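Local coordinates for protein malonate decarboxylase subunit alpha (Acinetobacter baumannii ATCC 17978, PDB 6MPR) that probably serves as the acyl-carrier-protein transferase subunit of malonate decarboxylase, loading malonate onto the carrier for its breakdown to acetate and carbon dioxide, at residues A[73-78]-A[221-226]; A[63-68]-A[160-165]; A[166-171]-A[200-205]. One frame throughout, in Å; residues are numbered along the deposited sequence. Where two conformers were deposited one is given.

Contact 1. Residues A[73-78]-A[221-226]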
loop_
_atom_site.group_PDB
_atom_site.type_symbol
_atom_site.label_atom_id
_atom_site.label_comp_id
_atom_site.label_asym_id
_atom_site.label_seq_id
_atom_site.Cartn_x
_atom_site.Cartn_y
_atom_site.Cartn_z
ATOM N N ASP A 73 -25.450 -6.552 4.640
ATOM C CA ASP A 73 -26.608 -5.791 5.115
ATOM C C ASP A 73 -27.486 -6.580 6.078
ATOM O O ASP A 73 -28.188 -5.976 6.899
ATOM C CB ASP A 73 -27.439 -5.278 3.936
ATOM C CG ASP A 73 -28.127 -6.384 3.163
ATOM O OD1 ASP A 73 -27.432 -7.215 2.520
ATOM O OD2 ASP A 73 -29.376 -6.431 3.207
ATOM N N PHE A 74 -27.461 -7.911 6.009
ATOM C CA PHE A 74 -28.131 -8.693 7.044
ATOM C C PHE A 74 -27.478 -8.461 8.401
ATOM O O PHE A 74 -28.171 -8.248 9.407
ATOM C CB PHE A 74 -28.110 -10.172 6.662
ATOM C CG PHE A 74 -28.692 -11.087 7.691
ATOM C CD1 PHE A 74 -30.031 -10.998 8.047
ATOM C CD2 PHE A 74 -27.907 -12.054 8.281
ATOM C CE1 PHE A 74 -30.573 -11.871 8.990
ATOM C CE2 PHE A 74 -28.435 -12.912 9.228
ATOM C CZ PHE A 74 -29.771 -12.822 9.576
ATOM N N LEU A 75 -26.145 -8.453 8.445
ATOM C CA LEU A 75 -25.468 -8.220 9.723
ATOM C C LEU A 75 -25.666 -6.788 10.206
ATOM O O LEU A 75 -25.882 -6.564 11.401
ATOM C CB LEU A 75 -23.971 -8.549 9.613
ATOM C CG LEU A 75 -23.618 -10.008 9.318
ATOM C CD1 LEU A 75 -22.085 -10.218 9.245
ATOM C CD2 LEU A 75 -24.263 -10.943 10.330
ATOM N N SER A 76 -25.614 -5.806 9.298
ATOM C CA SER A 76 -25.799 -4.422 9.728
ATOM C C SER A 76 -27.236 -4.163 10.170
ATOM O O SER A 76 -27.452 -3.499 11.188
ATOM C CB SER A 76 -25.367 -3.445 8.627
ATOM O OG SER A 76 -26.081 -3.650 7.419
ATOM N N ARG A 77 -28.234 -4.693 9.442
ATOM C CA ARG A 77 -29.621 -4.539 9.884
ATOM C C ARG A 77 -29.837 -5.225 11.226
ATOM O O ARG A 77 -30.570 -4.713 12.088
ATOM C CB ARG A 77 -30.595 -5.099 8.838
ATOM C CG ARG A 77 -30.744 -4.240 7.579
ATOM C CD ARG A 77 -31.779 -4.821 6.601
ATOM N NE ARG A 77 -31.216 -5.855 5.724
ATOM C CZ ARG A 77 -31.500 -7.154 5.830
ATOM N NH1 ARG A 77 -32.336 -7.583 6.768
ATOM N NH2 ARG A 77 -30.956 -8.033 4.995
ATOM N N SER A 78 -29.196 -6.383 11.426
ATOM C CA SER A 78 -29.349 -7.104 12.685
ATOM C C SER A 78 -28.669 -6.355 13.822
ATOM O O SER A 78 -29.239 -6.211 14.909
ATOM C CB SER A 78 -28.785 -8.530 12.562
ATOM O OG SER A 78 -29.493 -9.324 11.608
ATOM N N TYR A 221 -17.632 -17.646 12.859
ATOM C CA TYR A 221 -19.007 -18.056 12.612
ATOM C C TYR A 221 -19.460 -17.623 11.229
ATOM O O TYR A 221 -19.004 -16.604 10.700
ATOM C CB TYR A 221 -19.982 -17.463 13.624
ATOM C CG TYR A 221 -19.755 -17.922 15.039
ATOM C CD1 TYR A 221 -20.269 -19.133 15.498
ATOM C CD2 TYR A 221 -19.031 -17.136 15.910
ATOM C CE1 TYR A 221 -20.051 -19.550 16.823
ATOM C CE2 TYR A 221 -18.810 -17.531 17.212
ATOM C CZ TYR A 221 -19.314 -18.736 17.664
ATOM O OH TYR A 221 -19.083 -19.088 18.976
ATOM N N VAL A 222 -20.389 -18.399 10.661
ATOM C CA VAL A 222 -21.087 -18.004 9.446
ATOM C C VAL A 222 -22.585 -18.012 9.742
ATOM O O VAL A 222 -23.055 -18.685 10.661
ATOM C CB VAL A 222 -20.763 -18.913 8.235
ATOM C CG1 VAL A 222 -19.264 -18.916 7.943
ATOM C CG2 VAL A 222 -21.289 -20.331 8.459
ATOM N N VAL A 223 -23.330 -17.228 8.964
ATOM C CA VAL A 223 -24.787 -17.192 9.059
ATOM C C VAL A 223 -25.333 -17.007 7.652
ATOM O O VAL A 223 -24.805 -16.206 6.881
ATOM C CB VAL A 223 -25.275 -16.070 10.004
ATOM C CG1 VAL A 223 -24.891 -14.673 9.468
ATOM C CG2 VAL A 223 -26.780 -16.157 10.210
ATOM N N VAL A 224 -26.364 -17.777 7.301
ATOM C CA VAL A 224 -27.045 -17.594 6.024
ATOM C C VAL A 224 -27.908 -16.341 6.121
ATOM O O VAL A 224 -28.758 -16.227 7.013
ATOM C CB VAL A 224 -27.887 -18.829 5.669
ATOM C CG1 VAL A 224 -28.645 -18.608 4.352
ATOM C CG2 VAL A 224 -27.007 -20.052 5.564
ATOM N N ALA A 225 -27.685 -15.389 5.216
ATOM C CA ALA A 225 -28.425 -14.136 5.275
ATOM C C ALA A 225 -29.895 -14.369 4.940
ATOM O O ALA A 225 -30.249 -15.326 4.245
ATOM C CB ALA A 225 -27.827 -13.118 4.305
ATOM N N ASP A 226 -30.760 -13.474 5.435
ATOM C CA ASP A 226 -32.178 -13.590 5.113
ATOM C C ASP A 226 -32.418 -13.375 3.631
ATOM O O ASP A 226 -33.434 -13.835 3.100
ATOM C CB ASP A 226 -33.023 -12.605 5.941
ATOM C CG ASP A 226 -32.522 -11.148 5.860
ATOM O OD1 ASP A 226 -31.464 -10.882 5.253
ATOM O OD2 ASP A 226 -33.201 -10.265 6.439
#
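A salt-bridge network of Asp73, Arg77 and Asp226 ties helix 73-79 to the chain just after strand 221-224. Arg77 and Asp226 meet tip to tip. Arg77 NH1 lies 2.8 Å from Asp226 OD2, and Arg77 NH2 lies 2.9 Å from Asp226 OD1. Each oxygen uses its syn lone pair. NH1 and NH2 each take one oxygen, an end-on pair, and the guanidinium and carboxylate planes are nearly coplanar (19° apart). One helical turn back, Asp73 OD2 takes bonds from both NE and NH2 of Arg77, with NH2 at 2.9 Å. The bend at chi3 of Arg77 (-84°) puts NE in place for this grip. The arginine thus joins two carboxylates and would offset their mutual repulsion. Asp73 OD1 has its own partner, the backbone N of Tyr230.

Beside the network sits Phe74. With CG anti to the backbone N (chi1 176°), its ring lies against Ala225 and Asp226. Ala225 CA makes a CH-pi contact over one face, 4.1 Å from the Phe74 ring centroid. Asp226 N lies over the rim of that face, and Ser78 OG over the rim of the opposite one. Val223 CG2 comes to the ring edge, 3.8 Å from Phe74 CE2. Further in, Leu75 CD2 packs on Val223 CG1 at 3.9 Å, the two side chains running in opposite directions. A helix that follows one strand of a parallel sheet and packs on that sheet is consistent with the Rossmann-like alpha/beta fold expected for this family.

Contact 2. Residues A[63-68]-A[160-165]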
loop_
_atom_site.group_PDB
_atom_site.type_symbol
_atom_site.label_atom_id
_atom_site.label_comp_id
_atom_site.label_asym_id
_atom_site.label_seq_id
_atom_site.Cartn_x
_atom_site.Cartn_y
_atom_site.Cartn_z
ATOM N N VAL A 63 -15.445 -3.773 12.848
ATOM C CA VAL A 63 -15.413 -3.555 11.406
ATOM C C VAL A 63 -16.709 -4.096 10.822
ATOM O O VAL A 63 -17.071 -5.249 11.072
ATOM C CB VAL A 63 -14.198 -4.257 10.785
ATOM C CG1 VAL A 63 -14.279 -4.238 9.252
ATOM C CG2 VAL A 63 -12.891 -3.598 11.267
ATOM N N LEU A 64 -17.393 -3.280 10.022
ATOM C CA LEU A 64 -18.666 -3.657 9.418
ATOM C C LEU A 64 -18.575 -3.338 7.938
ATOM O O LEU A 64 -18.262 -2.199 7.572
ATOM C CB LEU A 64 -19.842 -2.900 10.056
ATOM C CG LEU A 64 -21.218 -3.050 9.388
ATOM C CD1 LEU A 64 -21.629 -4.505 9.385
ATOM C CD2 LEU A 64 -22.263 -2.213 10.124
ATOM N N GLU A 65 -18.800 -4.340 7.092
ATOM C CA GLU A 65 -18.818 -4.131 5.646
ATOM C C GLU A 65 -20.195 -3.639 5.209
ATOM O O GLU A 65 -21.200 -4.296 5.489
ATOM C CB GLU A 65 -18.481 -5.438 4.925
ATOM C CG GLU A 65 -17.045 -5.932 5.117
ATOM C CD GLU A 65 -16.780 -7.221 4.356
ATOM O OE1 GLU A 65 -17.694 -7.715 3.668
ATOM O OE2 GLU A 65 -15.669 -7.761 4.469
ATOM N N GLY A 66 -20.257 -2.470 4.579
ATOM C CA GLY A 66 -19.183 -1.495 4.644
ATOM C C GLY A 66 -18.077 -1.488 3.597
ATOM O O GLY A 66 -17.161 -0.664 3.683
ATOM N N ASN A 67 -18.104 -2.402 2.633
ATOM C CA ASN A 67 -17.256 -2.271 1.454
ATOM C C ASN A 67 -17.798 -1.151 0.579
ATOM O O ASN A 67 -18.930 -0.693 0.751
ATOM C CB ASN A 67 -17.228 -3.547 0.600
ATOM C CG ASN A 67 -16.762 -4.777 1.343
ATOM O OD1 ASN A 67 -15.564 -4.991 1.525
ATOM N ND2 ASN A 67 -17.704 -5.639 1.702
ATOM N N ASN A 68 -17.014 -0.737 -0.412
ATOM C CA ASN A 68 -17.540 0.273 -1.320
ATOM C C ASN A 68 -18.779 -0.232 -2.052
ATOM O O ASN A 68 -19.730 0.535 -2.264
ATOM C CB ASN A 68 -16.492 0.729 -2.325
ATOM C CG ASN A 68 -17.015 1.855 -3.221
ATOM O OD1 ASN A 68 -17.025 3.026 -2.826
ATOM N ND2 ASN A 68 -17.485 1.498 -4.409
ATOM N N LEU A 160 -17.493 -7.987 10.804
ATOM C CA LEU A 160 -18.786 -8.408 10.252
ATOM C C LEU A 160 -18.695 -8.268 8.737
ATOM O O LEU A 160 -18.664 -7.148 8.208
ATOM C CB LEU A 160 -19.924 -7.557 10.816
ATOM C CG LEU A 160 -20.037 -7.478 12.338
ATOM C CD1 LEU A 160 -21.181 -6.507 12.718
ATOM C CD2 LEU A 160 -20.273 -8.874 12.909
ATOM N N SER A 161 -18.634 -9.401 8.035
ATOM C CA SER A 161 -18.324 -9.422 6.612
ATOM C C SER A 161 -19.352 -10.257 5.867
ATOM O O SER A 161 -20.215 -10.902 6.463
ATOM C CB SER A 161 -16.915 -9.985 6.347
ATOM O OG SER A 161 -15.915 -9.134 6.860
ATOM N N ALA A 162 -19.264 -10.239 4.536
ATOM C CA ALA A 162 -20.201 -10.965 3.685
ATOM C C ALA A 162 -19.490 -11.741 2.585
ATOM O O ALA A 162 -18.457 -11.307 2.065
ATOM C CB ALA A 162 -21.204 -10.007 3.028
ATOM N N GLY A 163 -20.093 -12.875 2.194
ATOM C CA GLY A 163 -19.609 -13.657 1.075
ATOM C C GLY A 163 -20.750 -14.361 0.359
ATOM O O GLY A 163 -21.908 -14.302 0.775
ATOM N N PHE A 164 -20.407 -15.027 -0.746
ATOM C CA PHE A 164 -21.411 -15.764 -1.511
ATOM C C PHE A 164 -21.769 -17.077 -0.833
ATOM O O PHE A 164 -22.949 -17.429 -0.723
ATOM C CB PHE A 164 -20.904 -16.048 -2.927
ATOM C CG PHE A 164 -20.981 -14.870 -3.845
ATOM C CD1 PHE A 164 -22.198 -14.476 -4.389
ATOM C CD2 PHE A 164 -19.835 -14.163 -4.188
ATOM C CE1 PHE A 164 -22.270 -13.389 -5.249
ATOM C CE2 PHE A 164 -19.907 -13.071 -5.034
ATOM C CZ PHE A 164 -21.116 -12.692 -5.576
ATOM N N MET A 165 -20.761 -17.827 -0.395
ATOM C CA MET A 165 -20.997 -19.199 0.034
ATOM C C MET A 165 -20.024 -19.560 1.146
ATOM O O MET A 165 -18.883 -19.088 1.166
ATOM C CB MET A 165 -20.855 -20.155 -1.164
ATOM C CG MET A 165 -21.217 -21.584 -0.891
ATOM S SD MET A 165 -21.024 -22.583 -2.390
ATOM C CE MET A 165 -22.675 -22.450 -3.086
#
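The Glu65 carboxylate is the flat group of this contact, and Ser161 and Ala162 meet it over one face. Ala162 N stands above the plane and bonds Glu65 OE1 at 3.1 Å. In the conformer described, Ser161 OG bonds Glu65 OE2 at 2.8 Å, from even further out of the plane (76°). Over the opposite face, Asn67 ND2 makes a weak bond to Glu65 OE1; Asn67 too has a second conformer. Asn67 ND2 also bonds Lys70 O, while Ser181 OG, at the start of helix 181-189, is a further partner of Glu65 OE2, and the helix end may suit the carboxylate. Several donors therefore hold this buried carboxylate and limit its rotation. Beyond CG the glutamate is extended (chi2 -179°), which carries CD across to Ser161.

The two backbones are neighbouring strands in the interior of a parallel sheet, consistent with the Rossmann-like fold of the family. Leu64 pairs with Leu160. Leu160 bonds on either side of Leu64: its N reaches Val63 O at 2.8 Å, and its O accepts from Glu65 N at 3.0 Å. Strand 61-64 ends here; beyond it, the carboxylate rather than the backbone bonds Ala162 N. A cis peptide bond follows Glu65, and Leu64 O fills the place a CB would take at Gly66.

The two faces of the sheet differ. Leu64 and Leu160 share one, under helix 73-79, where Leu160 touches Leu75 and Leu79. Leu64 CD1 is 3.8 Å from Leu160 CB and 3.9 Å from Leu160 CD1, with the two side chains crossing obliquely. On the other side, Val63 and Glu65 touch Leu184 and Ser161 touches Ile185, all under helix 181-189.

Contact 3. Residues A[166-171]-A[200-205]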
loop_
_atom_site.group_PDB
_atom_site.type_symbol
_atom_site.label_atom_id
_atom_site.label_comp_id
_atom_site.label_asym_id
_atom_site.label_seq_id
_atom_site.Cartn_x
_atom_site.Cartn_y
_atom_site.Cartn_z
ATOM N N ALA A 166 -20.497 -20.361 2.093
ATOM C CA ALA A 166 -19.635 -20.954 3.103
ATOM C C ALA A 166 -19.930 -22.439 3.195
ATOM O O ALA A 166 -21.051 -22.883 2.931
ATOM C CB ALA A 166 -19.824 -20.323 4.485
ATOM N N ASP A 167 -18.911 -23.206 3.569
ATOM C CA ASP A 167 -19.146 -24.577 3.985
ATOM C C ASP A 167 -19.328 -24.581 5.505
ATOM O O ASP A 167 -19.301 -23.531 6.147
ATOM C CB ASP A 167 -18.014 -25.486 3.513
ATOM C CG ASP A 167 -16.690 -25.226 4.225
ATOM O OD1 ASP A 167 -16.639 -24.483 5.229
ATOM O OD2 ASP A 167 -15.679 -25.783 3.763
ATOM N N ARG A 168 -19.484 -25.764 6.096
ATOM C CA ARG A 168 -19.769 -25.825 7.526
ATOM C C ARG A 168 -18.520 -25.721 8.393
ATOM O O ARG A 168 -18.631 -25.742 9.626
ATOM C CB ARG A 168 -20.549 -27.097 7.853
ATOM C CG ARG A 168 -21.922 -27.101 7.212
ATOM C CD ARG A 168 -22.748 -28.275 7.687
ATOM N NE ARG A 168 -24.110 -28.193 7.189
ATOM C CZ ARG A 168 -25.108 -27.600 7.840
ATOM N NH1 ARG A 168 -24.881 -27.022 9.016
ATOM N NH2 ARG A 168 -26.323 -27.574 7.308
ATOM N N GLN A 169 -17.349 -25.588 7.788
ATOM C CA GLN A 169 -16.140 -25.279 8.536
ATOM C C GLN A 169 -15.874 -23.781 8.623
ATOM O O GLN A 169 -15.059 -23.360 9.449
ATOM C CB GLN A 169 -14.934 -25.971 7.897
ATOM C CG GLN A 169 -14.851 -27.453 8.193
ATOM C CD GLN A 169 -14.499 -27.710 9.640
ATOM O OE1 GLN A 169 -13.353 -27.526 10.046
ATOM N NE2 GLN A 169 -15.487 -28.115 10.433
ATOM N N GLY A 170 -16.530 -22.977 7.792
ATOM C CA GLY A 170 -16.266 -21.554 7.734
ATOM C C GLY A 170 -15.361 -21.098 6.610
ATOM O O GLY A 170 -14.982 -19.924 6.590
ATOM N N ASN A 171 -14.976 -21.985 5.692
ATOM C CA ASN A 171 -14.361 -21.535 4.445
ATOM C C ASN A 171 -15.350 -20.670 3.665
ATOM O O ASN A 171 -16.520 -21.028 3.534
ATOM C CB ASN A 171 -13.950 -22.735 3.590
ATOM C CG ASN A 171 -12.823 -23.541 4.203
ATOM O OD1 ASN A 171 -11.706 -23.041 4.368
ATOM N ND2 ASN A 171 -13.096 -24.813 4.503
ATOM N N ASN A 200 -24.683 -15.946 1.279
ATOM C CA ASN A 200 -25.930 -16.149 0.546
ATOM C C ASN A 200 -26.392 -17.596 0.619
ATOM O O ASN A 200 -27.602 -17.854 0.659
ATOM C CB ASN A 200 -25.775 -15.743 -0.919
ATOM C CG ASN A 200 -25.535 -14.261 -1.086
ATOM O OD1 ASN A 200 -25.620 -13.495 -0.122
ATOM N ND2 ASN A 200 -25.233 -13.848 -2.304
ATOM N N GLU A 201 -25.449 -18.541 0.642
ATOM C CA GLU A 201 -25.724 -19.974 0.602
ATOM C C GLU A 201 -24.772 -20.726 1.522
ATOM O O GLU A 201 -23.587 -20.395 1.613
ATOM C CB GLU A 201 -25.521 -20.531 -0.806
ATOM C CG GLU A 201 -26.623 -20.319 -1.778
ATOM C CD GLU A 201 -26.270 -20.984 -3.087
ATOM O OE1 GLU A 201 -25.481 -20.394 -3.852
ATOM O OE2 GLU A 201 -26.731 -22.122 -3.318
ATOM N N LEU A 202 -25.278 -21.784 2.149
ATOM C CA LEU A 202 -24.465 -22.701 2.936
ATOM C C LEU A 202 -24.387 -24.052 2.233
ATOM O O LEU A 202 -25.420 -24.595 1.824
ATOM C CB LEU A 202 -25.059 -22.888 4.336
ATOM C CG LEU A 202 -24.316 -23.790 5.319
ATOM C CD1 LEU A 202 -23.040 -23.121 5.794
ATOM C CD2 LEU A 202 -25.221 -24.130 6.499
ATOM N N VAL A 203 -23.171 -24.591 2.099
ATOM C CA VAL A 203 -22.955 -25.952 1.619
ATOM C C VAL A 203 -22.294 -26.770 2.730
ATOM O O VAL A 203 -21.861 -26.239 3.752
ATOM C CB VAL A 203 -22.111 -26.000 0.328
ATOM C CG1 VAL A 203 -22.792 -25.232 -0.777
ATOM C CG2 VAL A 203 -20.733 -25.461 0.582
ATOM N N ASP A 204 -22.246 -28.093 2.529
ATOM C CA ASP A 204 -21.687 -28.961 3.564
ATOM C C ASP A 204 -20.166 -29.030 3.502
ATOM O O ASP A 204 -19.503 -28.970 4.544
ATOM C CB ASP A 204 -22.274 -30.371 3.459
ATOM C CG ASP A 204 -23.771 -30.393 3.640
ATOM O OD1 ASP A 204 -24.283 -29.559 4.408
ATOM O OD2 ASP A 204 -24.440 -31.247 3.018
ATOM N N ASP A 205 -19.588 -29.158 2.307
ATOM C CA ASP A 205 -18.184 -29.515 2.195
ATOM C C ASP A 205 -17.444 -28.494 1.355
ATOM O O ASP A 205 -18.020 -27.876 0.460
ATOM C CB ASP A 205 -17.997 -30.905 1.581
ATOM C CG ASP A 205 -16.549 -31.356 1.618
ATOM O OD1 ASP A 205 -16.043 -31.654 2.721
ATOM O OD2 ASP A 205 -15.911 -31.390 0.546
HETATM O O HOH W 1 -26.728 -28.479 4.486
#
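Ala166 and Leu202 pair in parallel at the tight end of this contact, within a small three-stranded mixed sheet. Ala166 N bonds Glu201 O at 3.1 Å, and Val203 N bonds Ala166 O at 2.8 Å. The pairing fades out through a CA-H...O contact, with Asp167 CA 3.2 Å from Val203 O. Val203 CG2 lies against Ala166 O and Asp167 CA. Behind this, Ala166 touches Val222 of strand 221-224.

Asp167 shapes the loop of the hairpin that joins strands 165-166 and 172-173. With CG between the backbone N and the carbonyl carbon (chi1 69°), the carboxylate lies against the loop, where OD1 accepts from Gln169 N at 2.9 Å. This is an Asx turn, laid over a type I turn from Asp167 to Gly170. Asp167 OD2 takes a straight bond from Asn171 ND2 (170°), which secures the other oxygen.

The outer side is looser and exposed. Arg168 runs extended from CG to NE, alongside Asp204 and pointing the same way. Arg168 NE bonds Asp204 OD1 at 3.1 Å. This is a single-bond salt bridge, met on the anti side of the carboxylate. Leu202 crosses the arginine at about a right angle and sets CD2 over one guanidinium face, 3.7 Å from Arg168 CZ. A water closes the bridge, accepting from Arg168 NH2 at 3.0 Å and donating to Asp204 OD1 at 2.7 Å.

Contact 2 is fully buried, while contacts 1 and 3 reach the surface. Contacts 1 and 2 serve the same large parallel sheet. Helix 73-79, one side of contact 1, follows strand 61-64 and covers contact 2: Leu75 CD1 packs 3.8 Å from Leu160 CB. Contact 3 belongs to the small mixed sheet beyond the corners at Phe164 and Asn200. It backs onto strand 221-224 of contact 1, where Val224 CG2 meets Leu202 CB at 3.7 Å. The chemistry follows place. In contact 2 backbone and hydroxyl donors hold a buried carboxylate. Contact 1 puts a two-bond salt bridge beside apolar packing. Contact 3 has a single-bond bridge with a water beside it.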